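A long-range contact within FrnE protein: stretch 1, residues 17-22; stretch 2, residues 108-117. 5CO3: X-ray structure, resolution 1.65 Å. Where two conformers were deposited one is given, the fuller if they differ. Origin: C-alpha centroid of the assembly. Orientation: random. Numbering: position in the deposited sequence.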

# COMPACT_ATOMS: atom_id res chain seq x y z
N TRP A 17 4.39 -1.55 2.43
CA TRP A 17 3.38 -2.40 3.07
C TRP A 17 2.13 -1.58 3.32
O TRP A 17 2.18 -0.44 3.76
N SER A 18 0.98 -2.18 3.02
CA SER A 18 -0.25 -1.42 3.01
C SER A 18 -1.43 -2.38 3.18
O SER A 18 -1.33 -3.54 2.78
N ASP A 19 -2.51 -1.89 3.78
CA ASP A 19 -3.78 -2.61 3.79
C ASP A 19 -4.84 -1.80 3.08
O ASP A 19 -4.91 -0.57 3.20
N ILE A 20 -5.66 -2.51 2.31
CA ILE A 20 -6.78 -1.90 1.60
C ILE A 20 -7.75 -1.26 2.58
O ILE A 20 -8.37 -0.23 2.27
N ALA A 21 -7.84 -1.83 3.78
CA ALA A 21 -8.77 -1.29 4.78
C ALA A 21 -8.25 -0.07 5.54
O ALA A 21 -8.95 0.46 6.40
N CYS A 22 -7.05 0.42 5.22
CA CYS A 22 -6.48 1.54 5.97
C CYS A 22 -6.59 2.86 5.21
O CYS A 22 -6.01 2.99 4.14
N ASN A 108 -12.94 -8.59 5.39
CA ASN A 108 -11.62 -9.21 5.46
C ASN A 108 -10.93 -8.97 4.12
O ASN A 108 -11.54 -9.21 3.08
N THR A 109 -9.67 -8.50 4.13
CA THR A 109 -8.99 -8.09 2.89
C THR A 109 -8.02 -9.11 2.29
O THR A 109 -7.30 -8.80 1.34
N PHE A 110 -8.03 -10.34 2.81
CA PHE A 110 -7.08 -11.37 2.38
C PHE A 110 -7.16 -11.64 0.87
O PHE A 110 -6.14 -11.63 0.17
N LEU A 111 -8.38 -11.84 0.38
CA LEU A 111 -8.62 -12.15 -1.03
C LEU A 111 -8.25 -10.96 -1.92
O LEU A 111 -7.71 -11.14 -3.01
N ALA A 112 -8.56 -9.75 -1.46
CA ALA A 112 -8.19 -8.53 -2.17
C ALA A 112 -6.68 -8.45 -2.31
O ALA A 112 -6.17 -8.11 -3.37
N HIS A 113 -5.95 -8.77 -1.24
CA HIS A 113 -4.49 -8.76 -1.32
C HIS A 113 -3.99 -9.80 -2.31
O HIS A 113 -3.01 -9.58 -3.01
N GLN A 114 -4.68 -10.94 -2.37
CA GLN A 114 -4.34 -11.96 -3.36
C GLN A 114 -4.51 -11.44 -4.79
O GLN A 114 -3.69 -11.73 -5.67
N LEU A 115 -5.58 -10.69 -5.01
CA LEU A 115 -5.85 -10.11 -6.33
C LEU A 115 -4.73 -9.15 -6.74
O LEU A 115 -4.32 -9.10 -7.90
N ILE A 116 -4.22 -8.40 -5.77
CA ILE A 116 -3.14 -7.49 -6.10
C ILE A 116 -1.89 -8.28 -6.52
O ILE A 116 -1.21 -7.92 -7.49
N HIS A 117 -1.60 -9.36 -5.81
CA HIS A 117 -0.52 -10.26 -6.21
C HIS A 117 -0.72 -10.80 -7.63
O HIS A 117 0.23 -10.82 -8.42

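The contact joins the end of a strand and the turn after it to the first two turns of a helix. The buried surface is small, 285 Å² over both sides, and a few side chains do most of the work. The closest CA atoms across the stretches are those of Ile20 and Thr109, 6.7 Å apart.

Asp19 is the polar centre. Its CB leaves the backbone sideways to the helix, but with chi1 in t (-163°) the carboxylate reaches across. Chi2 is near zero (4°). OD1 of Asp19 accepts two hydrogen bonds, one from OG1 of Thr109 at 2.8 Å and one from NE2 of His113 at 2.8 Å. The second has an N-H...acceptor angle of 160°, so the imidazole N-H points well at the oxygen. OD2 of Asp19 is hydrogen-bonded elsewhere in the structure.

Thr109 points toward the other stretch and adopts p (57°). This rotamer sets OG1 on Asp19 and leaves CG2 to pack on the turn. CG2 of Thr109 lies 4.0 Å from CB of Ala21 and 4.2 Å from CB of Ile20. Thr109 occupies the N-cap position, yet its side chain makes no capping bond; its hydroxyl is given to Asp19. The neighbouring Asn108 points away, and its OD1 accepts a bond from N of Phe110 at 2.9 Å.

His113 also starts out sideways. Chi1 in m (-78°) and chi2 of -71° bring the far edge of the ring to the strand end. Besides the NE2 bond, CE1 of His113 sits 3.2 Å from the carbonyl O of Ser18. Both oxygens lie near the ring plane. ND1 is hydrogen-bonded elsewhere in the structure, so both ring nitrogens are satisfied.

Ile20 has the largest covered area of any residue here, 85 Å². It points toward the helix with chi1 in m (-68°). Chi2 is 132°, between wells. Two conformers were deposited, and this description follows the one given. In it CD1 of Ile20 lies over one face of the His113 ring, 3.9 Å from the ring centroid and 6° off the normal, a CH-pi contact. The same CD1 meets CB of Ala112 at 3.4 Å and CD1 of Ile116 at 3.7 Å. The short Ala112 side chain points toward the turn. Ile116, with chi1 in m (-66°) and chi2 in t (166°), extends its CD1 to the same methyl.

Asp19 to Cys22 form a type I turn, with N of Cys22 hydrogen-bonded to O of Asp19 at 3.1 Å.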

# COMPACT_ATOMS: atom_id res chain seq x y z
CB TRP A 17 3.92 -2.99 4.38
CG TRP A 17 4.69 -4.27 4.17
CD1 TRP A 17 4.21 -5.54 4.25
CD2 TRP A 17 6.08 -4.38 3.82
NE1 TRP A 17 5.21 -6.45 3.99
CE2 TRP A 17 6.37 -5.76 3.73
CE3 TRP A 17 7.10 -3.46 3.59
CZ2 TRP A 17 7.64 -6.24 3.41
CZ3 TRP A 17 8.37 -3.94 3.28
CH2 TRP A 17 8.62 -5.31 3.19
CB SER A 18 -0.38 -0.65 1.71
OG SER A 18 -1.58 0.07 1.66
CB ASP A 19 -4.25 -2.94 5.21
CG ASP A 19 -5.32 -4.04 5.25
OD1 ASP A 19 -5.66 -4.61 4.18
OD2 ASP A 19 -5.81 -4.34 6.35
CB ILE A 20 -7.50 -2.94 0.72
CG1 ILE A 20 -6.57 -3.38 -0.41
CG2 ILE A 20 -8.81 -2.40 0.16
CD1 ILE A 20 -6.48 -4.85 -0.61
CB ALA A 21 -9.15 -2.40 5.79
CB CYS A 22 -5.02 1.27 6.32
SG CYS A 22 -4.24 2.61 7.26
CB ASN A 108 -11.75 -10.72 5.76
CG ASN A 108 -10.40 -11.40 5.93
OD1 ASN A 108 -9.64 -11.54 4.96
ND2 ASN A 108 -10.09 -11.83 7.15
CB THR A 109 -8.21 -6.76 3.09
OG1 THR A 109 -7.26 -6.90 4.16
CG2 THR A 109 -9.18 -5.63 3.43
CB PHE A 110 -7.32 -12.67 3.17
CG PHE A 110 -6.27 -13.74 2.95
CD1 PHE A 110 -4.92 -13.45 3.01
CD2 PHE A 110 -6.65 -15.07 2.76
CE1 PHE A 110 -3.96 -14.44 2.83
CE2 PHE A 110 -5.69 -16.07 2.59
CZ PHE A 110 -4.35 -15.76 2.63
CB LEU A 111 -10.08 -12.55 -1.27
CG LEU A 111 -10.49 -13.96 -0.86
CD1 LEU A 111 -12.01 -14.10 -0.88
CD2 LEU A 111 -9.82 -14.99 -1.78
CB ALA A 112 -8.73 -7.33 -1.43
CB HIS A 113 -3.86 -8.98 0.06
CG HIS A 113 -3.88 -7.75 0.92
ND1 HIS A 113 -3.07 -6.66 0.67
CD2 HIS A 113 -4.60 -7.44 2.02
CE1 HIS A 113 -3.30 -5.73 1.58
NE2 HIS A 113 -4.22 -6.18 2.41
CB GLN A 114 -5.20 -13.22 -3.16
CG GLN A 114 -4.73 -14.10 -2.01
CD GLN A 114 -5.63 -15.32 -1.80
OE1 GLN A 114 -5.82 -16.13 -2.70
NE2 GLN A 114 -6.19 -15.44 -0.60
CB LEU A 115 -7.19 -9.40 -6.35
CG LEU A 115 -7.56 -8.75 -7.69
CD1 LEU A 115 -7.46 -9.76 -8.82
CD2 LEU A 115 -8.95 -8.13 -7.62
CB ILE A 116 -2.82 -6.57 -4.93
CG1 ILE A 116 -3.99 -5.63 -4.67
CG2 ILE A 116 -1.64 -5.68 -5.31
CD1 ILE A 116 -3.96 -4.90 -3.34
CB HIS A 117 -0.40 -11.40 -5.21
CG HIS A 117 0.37 -11.03 -3.99
ND1 HIS A 117 1.68 -11.40 -3.79
CD2 HIS A 117 0.02 -10.32 -2.89
CE1 HIS A 117 2.10 -10.94 -2.63
NE2 HIS A 117 1.11 -10.27 -2.06